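Nuclear fusion protein BIK1 (Saccharomyces cerevisiae, PDB 6FC6) binds microtubules and kinesin and is required for nuclear fusion, chromosome disjunction and nuclear segregation in mitosis, its CAP-Gly domain being the part described here. Local coordinates at residues 59-63 and 64-68. Numbering follows the deposited sequence.
Sequences FQTEY and PQSGL
Tyr-63 O is gripped by Ser-66 N and Thr-61 OG1, which approach from opposite faces of its carbonyl plane. The Ser-66 N to Tyr-63 O bond, 3.3 Å long and nearly straight at hydrogen, closes a type I beta turn over Pro-64 and Gln-65; its donor stands above the carbonyl plane. Thr-61 OG1 lies 2.7 Å from Tyr-63 O, tilted 34° from that plane, and ties the turn to the irregular chain leading into it. Ser-66 answers in the reverse direction: its OG, tucked between its own backbone N and carbonyl carbon (chi1 65°), accepts a 3.2 Å bond from Tyr-63 N. The same hydroxyl bonds to Asp-41 OD1, while Asp-41 OD2 takes Glu-62 N, so one carboxylate holds both limbs of the turn and satisfies a buried serine. Thr-61 also packs: with CG2 beside its backbone N and anti to the carbonyl carbon, the methyl comes 3.5 Å from Gly-67 CA, on the side where a beta carbon there would clash. Replacing Thr-61 by an alanine would probably leave Tyr-63 O with one of these two donors and open a gap above Gly-67. Next along, Phe-59 turns its ring edge to the same backbone, CZ lying 4.0 Å from Leu-68 N. At the far end, the Tyr-63 ring has Glu-62 CG 3.7 Å above one face, near the rim, and Ser-66 CB at its edge. The turn thus carries the chain from the small sheet of strands 52-53 and 56-57 into strand 67-71, an outer strand of the CAP-Gly sheet; Leu-68 pairs there with Val-40 of strand 37-41 and packs on the bound peptide's backbone, while Phe-59 rests on Lys-25 and Tyr-26 of strand 20-28.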
loop_
_atom_site.group_PDB
_atom_site.type_symbol
_atom_site.label_atom_id
_atom_site.label_comp_id
_atom_site.label_asym_id
_atom_site.label_seq_id
_atom_site.Cartn_x
_atom_site.Cartn_y
_atom_site.Cartn_z
ATOM N N PHE A 59 -1.161 -8.505 -2.526
ATOM C CA PHE A 59 -0.370 -8.774 -1.343
ATOM C C PHE A 59 -1.200 -9.454 -0.255
ATOM O O PHE A 59 -2.388 -9.580 -0.352
ATOM C CB PHE A 59 0.210 -7.478 -0.782
ATOM C CG PHE A 59 -0.848 -6.434 -0.428
ATOM C CD1 PHE A 59 -1.291 -5.540 -1.374
ATOM C CD2 PHE A 59 -1.212 -6.247 0.856
ATOM C CE1 PHE A 59 -2.166 -4.548 -1.074
ATOM C CE2 PHE A 59 -2.111 -5.249 1.192
ATOM C CZ PHE A 59 -2.603 -4.387 0.228
ATOM N N GLN A 60 -0.527 -9.804 0.796
ATOM C CA GLN A 60 -1.136 -10.484 1.917
ATOM C C GLN A 60 -1.465 -9.480 3.056
ATOM O O GLN A 60 -0.646 -8.613 3.387
ATOM C CB GLN A 60 -0.144 -11.511 2.464
ATOM C CG GLN A 60 -0.739 -12.394 3.530
ATOM C CD GLN A 60 0.190 -13.508 3.902
ATOM O OE1 GLN A 60 1.392 -13.437 3.684
ATOM N NE2 GLN A 60 -0.372 -14.576 4.442
ATOM N N THR A 61 -2.638 -9.650 3.634
ATOM C CA THR A 61 -3.007 -8.799 4.797
ATOM C C THR A 61 -3.226 -9.726 6.015
ATOM O O THR A 61 -3.640 -10.894 5.863
ATOM C CB THR A 61 -4.272 -7.974 4.545
ATOM O OG1 THR A 61 -5.375 -8.865 4.414
ATOM C CG2 THR A 61 -4.137 -7.171 3.339
ATOM N N GLU A 62 -3.004 -9.178 7.174
ATOM C CA GLU A 62 -3.221 -9.884 8.425
ATOM C C GLU A 62 -4.710 -10.144 8.686
ATOM O O GLU A 62 -5.076 -11.199 9.159
ATOM C CB GLU A 62 -2.617 -9.032 9.553
ATOM C CG GLU A 62 -2.252 -9.810 10.819
ATOM C CD GLU A 62 -1.245 -10.959 10.500
ATOM O OE1 GLU A 62 -0.378 -10.757 9.615
ATOM O OE2 GLU A 62 -1.384 -12.080 11.029
ATOM N N TYR A 63 -5.547 -9.182 8.352
ATOM C CA TYR A 63 -6.981 -9.226 8.558
ATOM C C TYR A 63 -7.794 -8.933 7.306
ATOM O O TYR A 63 -7.251 -8.410 6.347
ATOM C CB TYR A 63 -7.408 -8.256 9.702
ATOM C CG TYR A 63 -6.587 -8.477 10.970
ATOM C CD1 TYR A 63 -6.765 -9.643 11.737
ATOM C CD2 TYR A 63 -5.616 -7.563 11.339
ATOM C CE1 TYR A 63 -6.047 -9.856 12.896
ATOM C CE2 TYR A 63 -4.836 -7.748 12.498
ATOM C CZ TYR A 63 -5.048 -8.906 13.247
ATOM O OH TYR A 63 -4.307 -9.111 14.329
ATOM N N PRO A 64 -9.073 -9.313 7.298
ATOM C CA PRO A 64 -9.853 -9.251 6.038
ATOM C C PRO A 64 -10.029 -7.895 5.449
ATOM O O PRO A 64 -10.183 -7.803 4.246
ATOM C CB PRO A 64 -11.227 -9.850 6.402
ATOM C CG PRO A 64 -10.934 -10.745 7.608
ATOM C CD PRO A 64 -9.867 -9.951 8.382
ATOM N N GLN A 65 -9.978 -6.845 6.263
ATOM C CA GLN A 65 -10.032 -5.489 5.770
ATOM C C GLN A 65 -8.894 -4.614 6.173
ATOM O O GLN A 65 -9.069 -3.379 6.281
ATOM C CB GLN A 65 -11.408 -4.826 6.122
ATOM C CG GLN A 65 -12.559 -5.332 5.213
ATOM C CD GLN A 65 -13.239 -6.599 5.731
ATOM O OE1 GLN A 65 -13.563 -7.554 4.973
ATOM N NE2 GLN A 65 -13.495 -6.618 7.025
ATOM N N SER A 66 -7.708 -5.177 6.401
ATOM C CA SER A 66 -6.594 -4.350 6.795
ATOM C C SER A 66 -5.767 -3.845 5.633
ATOM O O SER A 66 -4.823 -3.083 5.833
ATOM C CB SER A 66 -5.680 -5.071 7.805
ATOM O OG SER A 66 -5.058 -6.199 7.243
ATOM N N GLY A 67 -6.103 -4.274 4.431
ATOM C CA GLY A 67 -5.329 -3.832 3.277
ATOM C C GLY A 67 -5.913 -2.591 2.649
ATOM O O GLY A 67 -7.135 -2.373 2.707
ATOM N N LEU A 68 -5.036 -1.747 2.100
ATOM C CA LEU A 68 -5.493 -0.513 1.416
ATOM C C LEU A 68 -4.538 -0.127 0.269
ATOM O O LEU A 68 -3.309 -0.253 0.417
ATOM C CB LEU A 68 -5.515 0.614 2.423
ATOM C CG LEU A 68 -6.101 1.948 1.975
ATOM C CD1 LEU A 68 -7.628 1.787 1.771
ATOM C CD2 LEU A 68 -5.796 3.019 3.003
#